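Local coordinates for protein hypothetical aspartyl-tRNA synthetase (Sulfolobus tokodaii, PDB 1WYD) that probably charges both tRNA(Asp) and tRNA(Asn) with L-aspartate, activating the amino acid with ATP to aspartyl-adenylate before transferring it to the tRNA, at residues Gln171-Ile176 against Trp209-Ser214. Sequence-based numbering, arbitrary orientation.
Sequences QLFPVI and WRAEES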
loop_
_atom_site.group_PDB
_atom_site.type_symbol
_atom_site.label_atom_id
_atom_site.label_comp_id
_atom_site.label_asym_id
_atom_site.label_seq_id
_atom_site.Cartn_x
_atom_site.Cartn_y
_atom_site.Cartn_z
ATOM N N GLN B 171 5.539 19.838 -12.018
ATOM C CA GLN B 171 6.190 19.169 -13.124
ATOM C C GLN B 171 6.004 17.670 -12.957
ATOM O O GLN B 171 6.415 17.085 -11.939
ATOM C CB GLN B 171 7.676 19.519 -13.135
ATOM C CG GLN B 171 7.977 21.011 -13.301
ATOM C CD GLN B 171 9.486 21.309 -13.345
ATOM O OE1 GLN B 171 10.232 20.709 -14.134
ATOM N NE2 GLN B 171 9.933 22.239 -12.496
ATOM N N LEU B 172 5.402 17.051 -13.970
ATOM C CA LEU B 172 5.011 15.651 -13.918
ATOM C C LEU B 172 5.740 14.846 -14.956
ATOM O O LEU B 172 6.118 15.356 -16.009
ATOM C CB LEU B 172 3.512 15.535 -14.140
ATOM C CG LEU B 172 2.632 15.549 -12.890
ATOM C CD1 LEU B 172 3.158 16.376 -11.817
ATOM C CD2 LEU B 172 1.211 15.990 -13.204
ATOM N N PHE B 173 5.970 13.574 -14.669
ATOM C CA PHE B 173 6.588 12.722 -15.664
ATOM C C PHE B 173 5.622 12.364 -16.775
ATOM O O PHE B 173 4.519 11.894 -16.523
ATOM C CB PHE B 173 7.163 11.472 -15.014
ATOM C CG PHE B 173 8.347 11.742 -14.140
ATOM C CD1 PHE B 173 8.294 11.493 -12.787
ATOM C CD2 PHE B 173 9.510 12.265 -14.671
ATOM C CE1 PHE B 173 9.372 11.738 -11.998
ATOM C CE2 PHE B 173 10.595 12.517 -13.866
ATOM C CZ PHE B 173 10.529 12.229 -12.536
ATOM N N PRO B 174 6.016 12.645 -18.018
ATOM C CA PRO B 174 5.279 12.161 -19.193
ATOM C C PRO B 174 5.198 10.636 -19.208
ATOM O O PRO B 174 6.218 9.983 -19.037
ATOM C CB PRO B 174 6.146 12.666 -20.353
ATOM C CG PRO B 174 6.742 13.965 -19.798
ATOM C CD PRO B 174 7.150 13.520 -18.407
ATOM N N VAL B 175 3.999 10.096 -19.367
ATOM C CA VAL B 175 3.818 8.685 -19.694
ATOM C C VAL B 175 3.223 8.558 -21.122
ATOM O O VAL B 175 2.210 9.178 -21.455
ATOM C CB VAL B 175 2.924 7.971 -18.684
ATOM C CG1 VAL B 175 2.874 6.422 -18.980
ATOM C CG2 VAL B 175 3.415 8.245 -17.236
ATOM N N ILE B 176 3.877 7.804 -21.990
ATOM C CA ILE B 176 3.296 7.596 -23.318
ATOM C C ILE B 176 2.259 6.461 -23.171
ATOM O O ILE B 176 2.614 5.292 -22.974
ATOM C CB ILE B 176 4.384 7.265 -24.382
ATOM C CG1 ILE B 176 5.599 8.225 -24.313
ATOM C CG2 ILE B 176 3.763 7.203 -25.828
ATOM C CD1 ILE B 176 5.226 9.723 -24.226
ATOM N N TRP B 209 4.919 10.796 -7.677
ATOM C CA TRP B 209 6.114 11.210 -8.420
ATOM C C TRP B 209 6.156 12.680 -8.771
ATOM O O TRP B 209 5.143 13.298 -9.080
ATOM C CB TRP B 209 6.225 10.395 -9.690
ATOM C CG TRP B 209 6.288 8.892 -9.536
ATOM C CD1 TRP B 209 7.415 8.128 -9.432
ATOM C CD2 TRP B 209 5.207 7.987 -9.624
ATOM N NE1 TRP B 209 7.095 6.787 -9.430
ATOM C CE2 TRP B 209 5.733 6.679 -9.536
ATOM C CE3 TRP B 209 3.822 8.140 -9.760
ATOM C CZ2 TRP B 209 4.924 5.534 -9.548
ATOM C CZ3 TRP B 209 3.020 6.998 -9.794
ATOM C CH2 TRP B 209 3.574 5.710 -9.705
ATOM N N ARG B 210 7.360 13.234 -8.735
ATOM C CA ARG B 210 7.541 14.638 -9.109
ATOM C C ARG B 210 8.739 14.789 -10.005
ATOM O O ARG B 210 9.789 14.185 -9.746
ATOM C CB ARG B 210 7.691 15.514 -7.862
ATOM C CG ARG B 210 6.435 16.227 -7.531
ATOM C CD ARG B 210 6.206 17.549 -8.316
ATOM N NE ARG B 210 5.216 18.383 -7.629
ATOM C CZ ARG B 210 5.363 19.664 -7.289
ATOM N NH1 ARG B 210 6.468 20.344 -7.587
ATOM N NH2 ARG B 210 4.372 20.279 -6.652
ATOM N N ALA B 211 8.613 15.606 -11.045
ATOM C CA ALA B 211 9.706 15.693 -12.042
ATOM C C ALA B 211 10.718 16.854 -11.944
ATOM O O ALA B 211 11.421 17.108 -12.911
ATOM C CB ALA B 211 9.143 15.619 -13.441
ATOM N N GLU B 212 10.815 17.547 -10.813
ATOM C CA GLU B 212 11.745 18.683 -10.728
ATOM C C GLU B 212 13.158 18.202 -10.562
ATOM O O GLU B 212 13.401 17.052 -10.171
ATOM C CB GLU B 212 11.431 19.624 -9.564
ATOM C CG GLU B 212 10.296 20.583 -9.827
ATOM C CD GLU B 212 8.927 19.940 -9.610
ATOM O OE1 GLU B 212 8.873 18.843 -8.997
ATOM O OE2 GLU B 212 7.897 20.528 -10.044
ATOM N N GLU B 213 14.095 19.108 -10.823
ATOM C CA GLU B 213 15.504 18.804 -10.634
ATOM C C GLU B 213 16.128 19.392 -9.336
ATOM O O GLU B 213 17.349 19.461 -9.206
ATOM C CB GLU B 213 16.273 19.122 -11.926
ATOM C CG GLU B 213 15.905 18.121 -13.023
ATOM C CD GLU B 213 16.259 18.537 -14.444
ATOM O OE1 GLU B 213 17.470 18.741 -14.734
ATOM O OE2 GLU B 213 15.318 18.600 -15.287
ATOM N N SER B 214 15.289 19.765 -8.363
ATOM C CA SER B 214 15.780 20.261 -7.064
ATOM C C SER B 214 16.749 19.241 -6.432
ATOM O O SER B 214 16.382 18.075 -6.242
ATOM C CB SER B 214 14.611 20.598 -6.107
ATOM O OG SER B 214 15.075 21.225 -4.911
HETATM O O HOH W 1 4.782 12.753 -11.961
#
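At the start of the motif 2 loop of this class II synthetase, between strands 201-209 and 222-231, Ala211 packs on Phe173 and, with Glu212, meets Gln171 of the segment leading into strand 174-177. Arg210, Ala211 and Glu212 are predicted to bind ATP, and Arg210 also L-aspartate. Ala211 N donates to Gln171 O at 2.8 Å. Gln171 N in turn reaches Glu212 OE2 at 3.2 Å, so backbone groups on both sides of Gln171 CA are held. A bend at chi2 (81°) turns Glu212 CD back, and OE2 lies against Gln171 CB and CG; Gln171 NE2 comes 3.2 Å from Glu212 CG, the amide and carboxylate planes 76° apart. Arg210 NH1 forms a salt bridge with Glu212, its 2.8 Å bond to Glu212 OE2 weak and bent, the one to Glu212 OE1 nearly straight (175°). Gln186 accepts from Arg210 NE. An alanine in place of Glu212 would probably leave Gln171 N without this acceptor and Arg210 NH1 without its carboxylate partner. A water bridges Phe173 N and, weakly, Trp209 O, while Tyr177 and Phe178 of the second subunit meet the Phe173 ring. Trp209 CB lies at that ring's edge, 3.9 Å from Phe173 CD1, and over one face Ala211 CB makes a CH-pi contact, 3.6 Å from the centroid.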